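Local coordinates for protein TBC1 domain family member 22A (Homo sapiens, PDB 2QFZ) that probably acts as a GTPase-activating protein for Rab-family GTPases through its all-helical TBC domain, and forms homodimers, at residues L62-L67 / Y192-K197; H141-Y146 / N205-Q210; N151-P156 / L253-V258; A286-R291 / L312-W317. All blocks are in the same frame, centred on the assembly; numbering follows the deposited sequence.

All four contacts lie in one all-helical chain built on a Rab-GAP TBC domain, and they differ with depth. Contact 3 lies nearest the centre of the chain and joins a salt bridge to apolar packing. Contact 4 is also largely buried, but aromatic and aliphatic, without a hydrogen bond across it. Contact 1 is partly buried and mixes aromatic, sulfur and lysine-methylene packing, whereas contact 2, on the surface, brings backbones together through a hydroxyl and a water. Helix 181-200 of contact 1 packs on helix 150-162 of contact 3 through M195 and V154. Y206 of contact 2 reaches L153, and E257 of contact 3 is joined to T314 of contact 4.

Contact 1: L62-L67 / Y192-K197; sequences LLSGYL and YWCMSK
Y66 and W193 meet where the chain leaving helix 56-63, turned by a Schellman motif with G65 at positive phi, passes helix 181-200 of the TBC domain. Aromatic packing leads. With CG anti to the backbone N (chi1 177°), the Y66 ring extends to the helix, and its CE1 lies 3.3 Å from W193 CB. The phenol and the five-membered ring of the indole are inclined by only 22°, yet they are slid apart and barely overlap. Both residue types suit a partly buried contact, since each adds a polar group to a broad ring: Y66 OH bonds to D190, and W193 NE1 to the carbonyl of K81. Sulfur contacts come next. C194 SG stands 4.5 Å from the centroid of the Y66 ring, oblique to it, and 3.8 Å from Y66 CB; the cysteine also packs on F157 and F161 of helix 150-162. S64 OG approaches C194 SG at 3.8 Å, while its hydroxyl is engaged with the carbonyls of W60 and K61 in the helix before it. Last is K197, an exposed lysine whose CG lies 3.1 Å from S64 O; the bend at chi2 takes CD and CE along the same carbonyl.

Contact 2: H141-Y146 / N205-Q210; sequences HPASGY and NYTFAQ
S144 and A143 touch Y206 and T207 in a surface contact between two loops, one linking helix 124-140 to helix 150-162, the other linking helix 181-200 to helix 211-227. Backbone atoms do much of the work, and Y206 O is their meeting point. S144 OG, anti to its own carbonyl carbon, gives this oxygen a weak hydrogen bond of 3.2 Å, and S144 CA adds a CA-H...O contact. A water donates to Y206 O at 2.7 Å and to S144 O at 2.9 Å, bridging the two carbonyls. Small residues suit so close a meeting: beside it, A143 CB rests 4.0 Å from T207 CG2, and T207 CA faces A143 O at 3.6 Å. T207 begins a type II beta turn that ends at Q210, the N-cap of helix 211-227. The loop of S144 leads into Y146, which from the sequence probably opens the Y-x-Q motif that in other TBC domains carries the glutamine finger; its hydroxyl bonds to D111. The phenol of Y206 ends in a hydrogen bond to the carbonyl of N251. Q210 NE2 closes its loop with a nearly straight 2.6 Å bond to N205 O, 171° at the hydrogen, and bonds to N251 OD1.

Contact 3: N151-P156 / L253-V258; sequences NDLVTP and LLMREV
D152 and R256 form a salt bridge within the TBC domain, between helix 150-162 and the loop that joins helix 242-251 to helix 260-270. Its main bond runs from R256 NE to D152 OD2, 2.7 Å long with 155° at the hydrogen. The oxygen lies at the edge of the guanidinium, near its plane, and is met on its syn side, 24° out of the carboxylate plane. A weak second bond links R256 NH2 to D152 OD1 at 3.4 Å; with the two planes turned 40° apart, the pairing is lopsided. N252 ND2 also bonds to OD2, so this oxygen is gripped twice. Arginine suits the place because bends at chi2 and chi3 fold a long chain back over the loop to present NE. An alanine here would probably leave the buried D152 carboxylate without this countercharge, its bond from N252 notwithstanding.

Next to the bridge comes M255, whose flexible thioether follows the helix surface. Its bend at chi3 brings CE to 3.1 Å from D152 O, a carbonyl already accepting from T155 N. The same methyl meets P156 CG at 3.9 Å, tip to tip; P156, lacking an N-H, sits at a kink of the helix. Farther out, L153 CD2 packs against L253 CD1 at 3.9 Å, the two side chains crossing at about a right angle. A charge pair thus borders an apolar patch close to the centre of the chain, where the buried D152 carboxylate would probably be costly to leave unpaired, and R256 brings the charge to it from a partly exposed position.

Contact 4: A286-R291 / L312-W317; sequences AAFLVR and LPTAHW
F288 reaches from helix 276-291 to L312, T314 and W317 of the loop before helix 319-335. In this all-helical TBC protein, a type I beta turn from T314 to W317 presents those two residues to the helix. From CB, CG stands anti to the backbone N (chi1 -168°), which swings the ring out to the loop. Along one edge of the ring, CD1 lies 4.1 Å from W317 CH2, and CE1 follows at 3.9 Å from the same atom. The two ring systems are nearly perpendicular, at 87°, but meet obliquely. Along the other edge, CD2 is 3.8 Å from L312 CD1, and CE2 comes as close as 3.3 Å to that methyl, which lies oblique to the ring. At the tip, CZ lies 4.1 Å from T314 CG2. Threonine serves two needs here, turning its methyl to the aromatics and its hydroxyl to the carbonyl of E257. A phenylalanine suits the place because its rim is long enough to meet two methyls and an indole at once; an alanine here would probably open a gap between L312 and W317 and leave the indole freer to shift. Near the surface, R291 NE lies 3.8 Å from W317 CZ2, with the guanidinium 18° from the indole plane. Around this group, W249 of helix 242-251 and W292 meet the F288 ring edge-to-face, while A286 and A287 seat helix 276-291 against helices 211-227 and 319-335.

Contact 1: L62-L67 / Y192-K197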
loop_
_atom_site.group_PDB
_atom_site.type_symbol
_atom_site.label_atom_id
_atom_site.label_comp_id
_atom_site.label_asym_id
_atom_site.label_seq_id
_atom_site.Cartn_x
_atom_site.Cartn_y
_atom_site.Cartn_z
ATOM N N LEU A 62 -12.676 -8.711 1.318
ATOM C CA LEU A 62 -14.029 -8.175 1.207
ATOM C C LEU A 62 -14.079 -6.663 0.939
ATOM O O LEU A 62 -14.884 -6.205 0.100
ATOM C CB LEU A 62 -14.883 -8.507 2.421
ATOM C CG LEU A 62 -15.229 -9.978 2.545
ATOM C CD1 LEU A 62 -15.721 -10.283 3.973
ATOM C CD2 LEU A 62 -16.267 -10.407 1.442
ATOM N N LEU A 63 -13.238 -5.911 1.642
ATOM C CA LEU A 63 -13.225 -4.453 1.549
ATOM C C LEU A 63 -12.708 -3.978 0.193
ATOM O O LEU A 63 -13.157 -2.970 -0.300
ATOM C CB LEU A 63 -12.399 -3.834 2.691
ATOM C CG LEU A 63 -12.981 -3.823 4.094
ATOM C CD1 LEU A 63 -11.973 -3.247 5.102
ATOM C CD2 LEU A 63 -14.251 -3.034 4.114
ATOM N N SER A 64 -11.813 -4.738 -0.431
ATOM C CA SER A 64 -11.363 -4.440 -1.781
ATOM C C SER A 64 -12.323 -4.885 -2.886
ATOM O O SER A 64 -12.068 -4.600 -4.057
ATOM C CB SER A 64 -10.067 -5.152 -2.058
ATOM O OG SER A 64 -10.348 -6.543 -2.203
ATOM N N GLY A 65 -13.373 -5.624 -2.539
ATOM C CA GLY A 65 -14.314 -6.157 -3.520
ATOM C C GLY A 65 -13.858 -7.397 -4.273
ATOM O O GLY A 65 -14.427 -7.749 -5.303
ATOM N N TYR A 66 -12.818 -8.055 -3.795
ATOM C CA TYR A 66 -12.325 -9.279 -4.452
ATOM C C TYR A 66 -13.324 -10.435 -4.213
ATOM O O TYR A 66 -13.655 -11.193 -5.130
ATOM C CB TYR A 66 -10.926 -9.609 -3.920
ATOM C CG TYR A 66 -10.295 -10.867 -4.438
ATOM C CD1 TYR A 66 -10.254 -11.138 -5.793
ATOM C CD2 TYR A 66 -9.708 -11.793 -3.556
ATOM C CE1 TYR A 66 -9.662 -12.342 -6.280
ATOM C CE2 TYR A 66 -9.101 -12.972 -4.032
ATOM C CZ TYR A 66 -9.101 -13.236 -5.404
ATOM O OH TYR A 66 -8.500 -14.370 -5.905
ATOM N N LEU A 67 -13.788 -10.557 -2.975
ATOM C CA LEU A 67 -14.770 -11.524 -2.635
ATOM C C LEU A 67 -16.084 -10.828 -2.316
ATOM O O LEU A 67 -16.084 -9.724 -1.759
ATOM C CB LEU A 67 -14.321 -12.369 -1.459
ATOM C CG LEU A 67 -13.188 -13.365 -1.761
ATOM C CD1 LEU A 67 -12.964 -14.246 -0.565
ATOM C CD2 LEU A 67 -13.448 -14.199 -3.004
ATOM N N TYR A 192 -2.337 -10.846 -6.754
ATOM C CA TYR A 192 -2.520 -10.143 -8.063
ATOM C C TYR A 192 -3.847 -9.386 -8.111
ATOM O O TYR A 192 -3.874 -8.223 -8.517
ATOM C CB TYR A 192 -2.387 -11.108 -9.266
ATOM C CG TYR A 192 -2.668 -10.485 -10.628
ATOM C CD1 TYR A 192 -1.643 -9.902 -11.393
ATOM C CD2 TYR A 192 -3.955 -10.457 -11.143
ATOM C CE1 TYR A 192 -1.906 -9.330 -12.601
ATOM C CE2 TYR A 192 -4.213 -9.861 -12.364
ATOM C CZ TYR A 192 -3.191 -9.305 -13.082
ATOM O OH TYR A 192 -3.472 -8.738 -14.303
ATOM N N TRP A 193 -4.956 -10.041 -7.761
ATOM C CA TRP A 193 -6.256 -9.387 -7.925
ATOM C C TRP A 193 -6.448 -8.211 -6.980
ATOM O O TRP A 193 -7.010 -7.196 -7.360
ATOM C CB TRP A 193 -7.418 -10.389 -7.803
ATOM C CG TRP A 193 -7.506 -11.353 -8.957
ATOM C CD1 TRP A 193 -7.323 -12.702 -8.902
ATOM C CD2 TRP A 193 -7.767 -11.043 -10.340
ATOM N NE1 TRP A 193 -7.492 -13.252 -10.123
ATOM C CE2 TRP A 193 -7.745 -12.257 -11.039
ATOM C CE3 TRP A 193 -8.026 -9.857 -11.046
ATOM C CZ2 TRP A 193 -7.969 -12.338 -12.438
ATOM C CZ3 TRP A 193 -8.261 -9.932 -12.442
ATOM C CH2 TRP A 193 -8.230 -11.165 -13.111
ATOM N N CYS A 194 -5.974 -8.346 -5.759
ATOM C CA CYS A 194 -6.106 -7.291 -4.748
ATOM C C CYS A 194 -5.200 -6.103 -5.039
ATOM O O CYS A 194 -5.657 -4.968 -4.971
ATOM C CB CYS A 194 -5.906 -7.875 -3.345
ATOM S SG CYS A 194 -7.366 -8.857 -2.818
ATOM N N MET A 195 -3.959 -6.369 -5.430
ATOM C CA MET A 195 -3.074 -5.338 -5.991
ATOM C C MET A 195 -3.677 -4.645 -7.212
ATOM O O MET A 195 -3.663 -3.423 -7.283
ATOM C CB MET A 195 -1.699 -5.910 -6.334
ATOM C CG MET A 195 -0.605 -4.883 -6.550
ATOM S SD MET A 195 0.815 -5.476 -7.534
ATOM C CE MET A 195 -0.010 -5.847 -9.132
ATOM N N SER A 196 -4.248 -5.409 -8.146
ATOM C CA SER A 196 -4.937 -4.817 -9.294
ATOM C C SER A 196 -6.044 -3.847 -8.912
ATOM O O SER A 196 -6.191 -2.812 -9.528
ATOM C CB SER A 196 -5.500 -5.885 -10.252
ATOM O OG SER A 196 -4.441 -6.578 -10.861
ATOM N N LYS A 197 -6.799 -4.189 -7.892
ATOM C CA LYS A 197 -7.881 -3.378 -7.393
ATOM C C LYS A 197 -7.363 -2.044 -6.776
ATOM O O LYS A 197 -7.874 -0.956 -7.068
ATOM C CB LYS A 197 -8.664 -4.211 -6.362
ATOM C CG LYS A 197 -10.137 -4.095 -6.444
ATOM C CD LYS A 197 -10.725 -5.146 -7.373
ATOM C CE LYS A 197 -12.230 -4.922 -7.602
ATOM N NZ LYS A 197 -12.739 -5.644 -8.841
#

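Contact 2: H141-Y146 / N205-Q210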
loop_
_atom_site.group_PDB
_atom_site.type_symbol
_atom_site.label_atom_id
_atom_site.label_comp_id
_atom_site.label_asym_id
_atom_site.label_seq_id
_atom_site.Cartn_x
_atom_site.Cartn_y
_atom_site.Cartn_z
ATOM N N HIS A 141 -1.566 -4.047 -18.702
ATOM C CA HIS A 141 -1.837 -2.630 -18.499
ATOM C C HIS A 141 -0.826 -1.846 -19.303
ATOM O O HIS A 141 0.127 -1.278 -18.745
ATOM C CB HIS A 141 -1.789 -2.315 -17.005
ATOM C CG HIS A 141 -2.865 -2.997 -16.236
ATOM N ND1 HIS A 141 -2.744 -4.303 -15.804
ATOM C CD2 HIS A 141 -4.112 -2.594 -15.897
ATOM C CE1 HIS A 141 -3.867 -4.662 -15.207
ATOM N NE2 HIS A 141 -4.717 -3.649 -15.269
ATOM N N PRO A 142 -1.004 -1.859 -20.638
ATOM C CA PRO A 142 0.026 -1.323 -21.538
ATOM C C PRO A 142 0.191 0.196 -21.498
ATOM O O PRO A 142 1.231 0.682 -21.932
ATOM C CB PRO A 142 -0.447 -1.779 -22.927
ATOM C CG PRO A 142 -1.949 -1.973 -22.793
ATOM C CD PRO A 142 -2.151 -2.432 -21.376
ATOM N N ALA A 143 -0.813 0.936 -21.022
ATOM C CA ALA A 143 -0.627 2.389 -20.782
ATOM C C ALA A 143 0.425 2.727 -19.684
ATOM O O ALA A 143 0.982 3.825 -19.675
ATOM C CB ALA A 143 -1.922 3.046 -20.462
ATOM N N SER A 144 0.680 1.784 -18.779
ATOM C CA SER A 144 1.655 1.944 -17.701
ATOM C C SER A 144 2.897 1.111 -17.952
ATOM O O SER A 144 4.002 1.604 -17.901
ATOM C CB SER A 144 1.054 1.462 -16.384
ATOM O OG SER A 144 -0.064 2.227 -16.014
ATOM N N GLY A 145 2.700 -0.178 -18.184
ATOM C CA GLY A 145 3.813 -1.115 -18.231
ATOM C C GLY A 145 4.342 -1.261 -16.827
ATOM O O GLY A 145 3.610 -1.060 -15.889
ATOM N N TYR A 146 5.626 -1.601 -16.683
ATOM C CA TYR A 146 6.235 -1.673 -15.374
ATOM C C TYR A 146 6.802 -0.314 -14.999
ATOM O O TYR A 146 7.575 0.260 -15.754
ATOM C CB TYR A 146 7.341 -2.723 -15.321
ATOM C CG TYR A 146 8.092 -2.684 -14.012
ATOM C CD1 TYR A 146 7.464 -3.025 -12.826
ATOM C CD2 TYR A 146 9.424 -2.296 -13.959
ATOM C CE1 TYR A 146 8.131 -2.953 -11.610
ATOM C CE2 TYR A 146 10.084 -2.229 -12.776
ATOM C CZ TYR A 146 9.441 -2.569 -11.595
ATOM O OH TYR A 146 10.115 -2.520 -10.387
ATOM N N ASN A 205 -1.361 7.588 -11.748
ATOM C CA ASN A 205 -0.019 7.573 -11.109
ATOM C C ASN A 205 1.053 6.943 -11.950
ATOM O O ASN A 205 2.223 7.232 -11.741
ATOM C CB ASN A 205 -0.046 6.838 -9.751
ATOM C CG ASN A 205 -0.636 7.672 -8.651
ATOM O OD1 ASN A 205 -1.214 8.715 -8.910
ATOM N ND2 ASN A 205 -0.478 7.219 -7.407
ATOM N N TYR A 206 0.661 6.081 -12.888
ATOM C CA TYR A 206 1.602 5.183 -13.557
ATOM C C TYR A 206 1.523 5.155 -15.095
ATOM O O TYR A 206 2.272 4.425 -15.719
ATOM C CB TYR A 206 1.491 3.767 -12.983
ATOM C CG TYR A 206 1.703 3.731 -11.475
ATOM C CD1 TYR A 206 2.965 4.018 -10.917
ATOM C CD2 TYR A 206 0.663 3.458 -10.608
ATOM C CE1 TYR A 206 3.158 4.017 -9.518
ATOM C CE2 TYR A 206 0.860 3.443 -9.214
ATOM C CZ TYR A 206 2.104 3.712 -8.693
ATOM O OH TYR A 206 2.269 3.729 -7.342
ATOM N N THR A 207 0.673 5.985 -15.680
ATOM C CA THR A 207 0.752 6.248 -17.090
ATOM C C THR A 207 2.014 7.082 -17.455
ATOM O O THR A 207 2.811 7.474 -16.566
ATOM C CB THR A 207 -0.590 6.828 -17.624
ATOM O OG1 THR A 207 -0.980 8.029 -16.905
ATOM C CG2 THR A 207 -1.675 5.760 -17.473
ATOM N N PHE A 208 2.222 7.267 -18.763
ATOM C CA PHE A 208 3.340 8.046 -19.328
ATOM C C PHE A 208 3.525 9.398 -18.634
ATOM O O PHE A 208 2.604 10.223 -18.615
ATOM C CB PHE A 208 3.100 8.269 -20.834
ATOM C CG PHE A 208 4.290 8.814 -21.563
ATOM C CD1 PHE A 208 5.350 7.989 -21.886
ATOM C CD2 PHE A 208 4.352 10.148 -21.916
ATOM C CE1 PHE A 208 6.447 8.479 -22.543
ATOM C CE2 PHE A 208 5.451 10.654 -22.581
ATOM C CZ PHE A 208 6.501 9.826 -22.898
ATOM N N ALA A 209 4.708 9.619 -18.049
ATOM C CA ALA A 209 5.000 10.873 -17.338
ATOM C C ALA A 209 4.299 10.993 -15.985
ATOM O O ALA A 209 4.352 12.059 -15.351
ATOM C CB ALA A 209 4.619 12.101 -18.212
ATOM N N GLN A 210 3.605 9.933 -15.580
ATOM C CA GLN A 210 3.005 9.784 -14.253
ATOM C C GLN A 210 2.271 11.017 -13.726
ATOM O O GLN A 210 2.616 11.508 -12.649
ATOM C CB GLN A 210 4.094 9.376 -13.265
ATOM C CG GLN A 210 4.741 8.047 -13.599
ATOM C CD GLN A 210 5.485 7.472 -12.435
ATOM O OE1 GLN A 210 6.708 7.390 -12.446
ATOM N NE2 GLN A 210 4.758 7.089 -11.414
HETATM O O HOH W 1 4.367 4.438 -17.439
#

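Contact 3: N151-P156 / L253-V258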
loop_
_atom_site.group_PDB
_atom_site.type_symbol
_atom_site.label_atom_id
_atom_site.label_comp_id
_atom_site.label_asym_id
_atom_site.label_seq_id
_atom_site.Cartn_x
_atom_site.Cartn_y
_atom_site.Cartn_z
ATOM N N ASN A 151 6.278 -2.419 -7.679
ATOM C CA ASN A 151 6.810 -3.634 -7.035
ATOM C C ASN A 151 6.597 -3.675 -5.515
ATOM O O ASN A 151 6.323 -4.732 -4.959
ATOM C CB ASN A 151 8.321 -3.817 -7.399
ATOM C CG ASN A 151 9.194 -2.684 -6.896
ATOM O OD1 ASN A 151 9.024 -1.534 -7.289
ATOM N ND2 ASN A 151 10.125 -3.005 -6.002
ATOM N N ASP A 152 6.714 -2.519 -4.847
ATOM C CA ASP A 152 6.434 -2.404 -3.395
ATOM C C ASP A 152 4.956 -2.693 -3.031
ATOM O O ASP A 152 4.642 -3.266 -1.966
ATOM C CB ASP A 152 6.754 -0.981 -2.883
ATOM C CG ASP A 152 8.193 -0.814 -2.373
ATOM O OD1 ASP A 152 8.877 -1.825 -2.058
ATOM O OD2 ASP A 152 8.622 0.368 -2.251
ATOM N N LEU A 153 4.049 -2.294 -3.890
ATOM C CA LEU A 153 2.635 -2.495 -3.592
ATOM C C LEU A 153 2.231 -3.982 -3.566
ATOM O O LEU A 153 1.167 -4.318 -3.047
ATOM C CB LEU A 153 1.761 -1.671 -4.544
ATOM C CG LEU A 153 2.167 -0.207 -4.700
ATOM C CD1 LEU A 153 1.209 0.481 -5.607
ATOM C CD2 LEU A 153 2.285 0.539 -3.424
ATOM N N VAL A 154 3.089 -4.874 -4.081
ATOM C CA VAL A 154 2.855 -6.322 -3.993
ATOM C C VAL A 154 3.004 -6.812 -2.544
ATOM O O VAL A 154 2.264 -7.673 -2.099
ATOM C CB VAL A 154 3.863 -7.148 -4.888
ATOM C CG1 VAL A 154 3.623 -8.683 -4.729
ATOM C CG2 VAL A 154 3.780 -6.745 -6.357
ATOM N N THR A 155 3.984 -6.268 -1.825
ATOM C CA THR A 155 4.434 -6.845 -0.531
ATOM C C THR A 155 3.376 -6.924 0.587
ATOM O O THR A 155 3.278 -7.937 1.255
ATOM C CB THR A 155 5.720 -6.110 -0.022
ATOM O OG1 THR A 155 6.648 -6.008 -1.110
ATOM C CG2 THR A 155 6.367 -6.823 1.173
ATOM N N PRO A 156 2.591 -5.853 0.822
ATOM C CA PRO A 156 1.620 -6.003 1.883
ATOM C C PRO A 156 0.529 -7.068 1.627
ATOM O O PRO A 156 0.177 -7.813 2.530
ATOM C CB PRO A 156 1.030 -4.602 1.990
ATOM C CG PRO A 156 2.100 -3.737 1.389
ATOM C CD PRO A 156 2.567 -4.494 0.275
ATOM N N LEU A 253 3.486 4.862 -2.085
ATOM C CA LEU A 253 2.457 4.926 -1.024
ATOM C C LEU A 253 3.054 4.876 0.403
ATOM O O LEU A 253 2.551 4.169 1.274
ATOM C CB LEU A 253 1.365 3.870 -1.199
ATOM C CG LEU A 253 0.445 4.099 -2.415
ATOM C CD1 LEU A 253 -0.563 2.984 -2.452
ATOM C CD2 LEU A 253 -0.295 5.469 -2.417
ATOM N N LEU A 254 4.078 5.714 0.613
ATOM C CA LEU A 254 4.819 5.868 1.873
ATOM C C LEU A 254 5.553 4.627 2.315
ATOM O O LEU A 254 6.185 4.661 3.390
ATOM C CB LEU A 254 3.934 6.417 3.004
ATOM C CG LEU A 254 3.682 7.934 2.932
ATOM C CD1 LEU A 254 2.523 8.245 3.797
ATOM C CD2 LEU A 254 4.973 8.780 3.333
ATOM N N MET A 255 5.573 3.572 1.471
ATOM C CA MET A 255 6.228 2.329 1.856
ATOM C C MET A 255 7.719 2.436 1.998
ATOM O O MET A 255 8.312 1.608 2.674
ATOM C CB MET A 255 5.911 1.194 0.912
ATOM C CG MET A 255 4.496 0.767 0.975
ATOM S SD MET A 255 4.195 -0.664 -0.024
ATOM C CE MET A 255 5.402 -1.827 0.624
ATOM N N ARG A 256 8.357 3.425 1.371
ATOM C CA ARG A 256 9.815 3.592 1.589
ATOM C C ARG A 256 10.100 4.473 2.780
ATOM O O ARG A 256 11.245 4.726 3.060
ATOM C CB ARG A 256 10.538 4.161 0.351
ATOM C CG ARG A 256 10.446 3.303 -0.926
ATOM C CD ARG A 256 11.275 2.000 -0.878
ATOM N NE ARG A 256 10.472 0.870 -0.372
ATOM C CZ ARG A 256 10.775 0.089 0.670
ATOM N NH1 ARG A 256 11.897 0.265 1.399
ATOM N NH2 ARG A 256 9.929 -0.882 0.992
ATOM N N GLU A 257 9.072 4.981 3.459
ATOM C CA GLU A 257 9.288 5.921 4.561
ATOM C C GLU A 257 9.001 5.290 5.917
ATOM O O GLU A 257 9.466 5.794 6.924
ATOM C CB GLU A 257 8.458 7.197 4.414
ATOM C CG GLU A 257 8.210 7.652 2.995
ATOM C CD GLU A 257 9.480 7.810 2.184
ATOM O OE1 GLU A 257 10.530 8.198 2.764
ATOM O OE2 GLU A 257 9.427 7.544 0.957
ATOM N N VAL A 258 8.265 4.185 5.938
ATOM C CA VAL A 258 7.902 3.513 7.193
ATOM C C VAL A 258 8.074 2.005 7.071
ATOM O O VAL A 258 8.094 1.447 5.937
ATOM C CB VAL A 258 6.458 3.806 7.606
ATOM C CG1 VAL A 258 6.229 5.298 7.825
ATOM C CG2 VAL A 258 5.465 3.199 6.568
#

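Contact 4: A286-R291 / L312-W317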
loop_
_atom_site.group_PDB
_atom_site.type_symbol
_atom_site.label_atom_id
_atom_site.label_comp_id
_atom_site.label_asym_id
_atom_site.label_seq_id
_atom_site.Cartn_x
_atom_site.Cartn_y
_atom_site.Cartn_z
ATOM N N ALA A 286 0.355 14.819 4.443
ATOM C CA ALA A 286 0.372 16.136 5.094
ATOM C C ALA A 286 0.648 16.018 6.588
ATOM O O ALA A 286 1.510 16.732 7.121
ATOM C CB ALA A 286 -0.934 16.878 4.817
ATOM N N ALA A 287 -0.039 15.074 7.241
ATOM C CA ALA A 287 0.217 14.736 8.652
ATOM C C ALA A 287 1.622 14.153 8.905
ATOM O O ALA A 287 2.269 14.426 9.937
ATOM C CB ALA A 287 -0.876 13.820 9.188
ATOM N N PHE A 288 2.120 13.374 7.966
ATOM C CA PHE A 288 3.453 12.795 8.096
ATOM C C PHE A 288 4.519 13.896 8.092
ATOM O O PHE A 288 5.438 13.901 8.925
ATOM C CB PHE A 288 3.683 11.792 6.962
ATOM C CG PHE A 288 4.857 10.929 7.126
ATOM C CD1 PHE A 288 4.997 10.103 8.238
ATOM C CD2 PHE A 288 5.836 10.896 6.148
ATOM C CE1 PHE A 288 6.106 9.246 8.370
ATOM C CE2 PHE A 288 6.947 10.038 6.272
ATOM C CZ PHE A 288 7.084 9.226 7.371
ATOM N N LEU A 289 4.374 14.846 7.179
ATOM C CA LEU A 289 5.285 15.971 7.124
ATOM C C LEU A 289 5.284 16.825 8.428
ATOM O O LEU A 289 6.349 17.111 8.998
ATOM C CB LEU A 289 4.980 16.822 5.877
ATOM C CG LEU A 289 5.974 17.912 5.492
ATOM C CD1 LEU A 289 7.370 17.394 5.235
ATOM C CD2 LEU A 289 5.424 18.627 4.270
ATOM N N VAL A 290 4.107 17.194 8.908
ATOM C CA VAL A 290 4.015 18.119 10.010
ATOM C C VAL A 290 4.230 17.448 11.362
ATOM O O VAL A 290 4.465 18.152 12.322
ATOM C CB VAL A 290 2.737 19.046 9.968
ATOM C CG1 VAL A 290 2.714 19.860 8.668
ATOM C CG2 VAL A 290 1.430 18.307 10.169
ATOM N N ARG A 291 4.223 16.105 11.404
ATOM C CA ARG A 291 4.691 15.319 12.552
ATOM C C ARG A 291 6.134 15.697 12.943
ATOM O O ARG A 291 6.455 15.753 14.132
ATOM C CB ARG A 291 4.543 13.805 12.269
ATOM C CG ARG A 291 5.370 12.826 13.133
ATOM C CD ARG A 291 4.825 12.623 14.565
ATOM N NE ARG A 291 5.723 11.740 15.331
ATOM C CZ ARG A 291 6.845 12.130 15.954
ATOM N NH1 ARG A 291 7.242 13.398 15.930
ATOM N NH2 ARG A 291 7.581 11.248 16.617
ATOM N N LEU A 312 13.082 9.800 7.126
ATOM C CA LEU A 312 12.472 10.163 8.393
ATOM C C LEU A 312 12.680 9.025 9.414
ATOM O O LEU A 312 12.673 7.851 9.029
ATOM C CB LEU A 312 11.001 10.536 8.213
ATOM C CG LEU A 312 10.792 11.909 7.510
ATOM C CD1 LEU A 312 9.347 12.093 7.142
ATOM C CD2 LEU A 312 11.255 13.091 8.347
ATOM N N PRO A 313 12.929 9.369 10.694
ATOM C CA PRO A 313 13.282 8.331 11.678
ATOM C C PRO A 313 12.055 7.527 12.179
ATOM O O PRO A 313 11.412 7.888 13.156
ATOM C CB PRO A 313 13.950 9.144 12.821
ATOM C CG PRO A 313 13.927 10.582 12.379
ATOM C CD PRO A 313 12.901 10.700 11.322
ATOM N N THR A 314 11.732 6.462 11.466
ATOM C CA THR A 314 10.523 5.685 11.729
ATOM C C THR A 314 10.815 4.187 11.950
ATOM O O THR A 314 9.895 3.389 12.079
ATOM C CB THR A 314 9.560 5.773 10.526
ATOM O OG1 THR A 314 10.227 5.274 9.356
ATOM C CG2 THR A 314 9.090 7.174 10.321
ATOM N N ALA A 315 12.083 3.803 12.021
ATOM C CA ALA A 315 12.430 2.376 12.200
ATOM C C ALA A 315 11.842 1.793 13.510
ATOM O O ALA A 315 11.604 0.600 13.628
ATOM C CB ALA A 315 13.920 2.207 12.147
ATOM N N HIS A 316 11.571 2.650 14.480
ATOM C CA HIS A 316 11.058 2.206 15.766
ATOM C C HIS A 316 9.538 2.338 15.860
ATOM O O HIS A 316 8.957 2.088 16.914
ATOM C CB HIS A 316 11.719 3.003 16.887
ATOM C CG HIS A 316 11.413 4.467 16.846
ATOM N ND1 HIS A 316 12.125 5.350 16.071
ATOM C CD2 HIS A 316 10.456 5.197 17.464
ATOM C CE1 HIS A 316 11.630 6.567 16.224
ATOM N NE2 HIS A 316 10.620 6.503 17.066
ATOM N N TRP A 317 8.889 2.744 14.776
ATOM C CA TRP A 317 7.466 3.046 14.827
ATOM C C TRP A 317 6.599 1.798 15.060
ATOM O O TRP A 317 6.916 0.736 14.590
ATOM C CB TRP A 317 7.017 3.803 13.564
ATOM C CG TRP A 317 7.083 5.271 13.725
ATOM C CD1 TRP A 317 7.917 5.980 14.557
ATOM C CD2 TRP A 317 6.287 6.237 13.037
ATOM N NE1 TRP A 317 7.678 7.307 14.430
ATOM C CE2 TRP A 317 6.683 7.503 13.504
ATOM C CE3 TRP A 317 5.307 6.156 12.042
ATOM C CZ2 TRP A 317 6.112 8.679 13.033
ATOM C CZ3 TRP A 317 4.721 7.341 11.590
ATOM C CH2 TRP A 317 5.128 8.570 12.069
#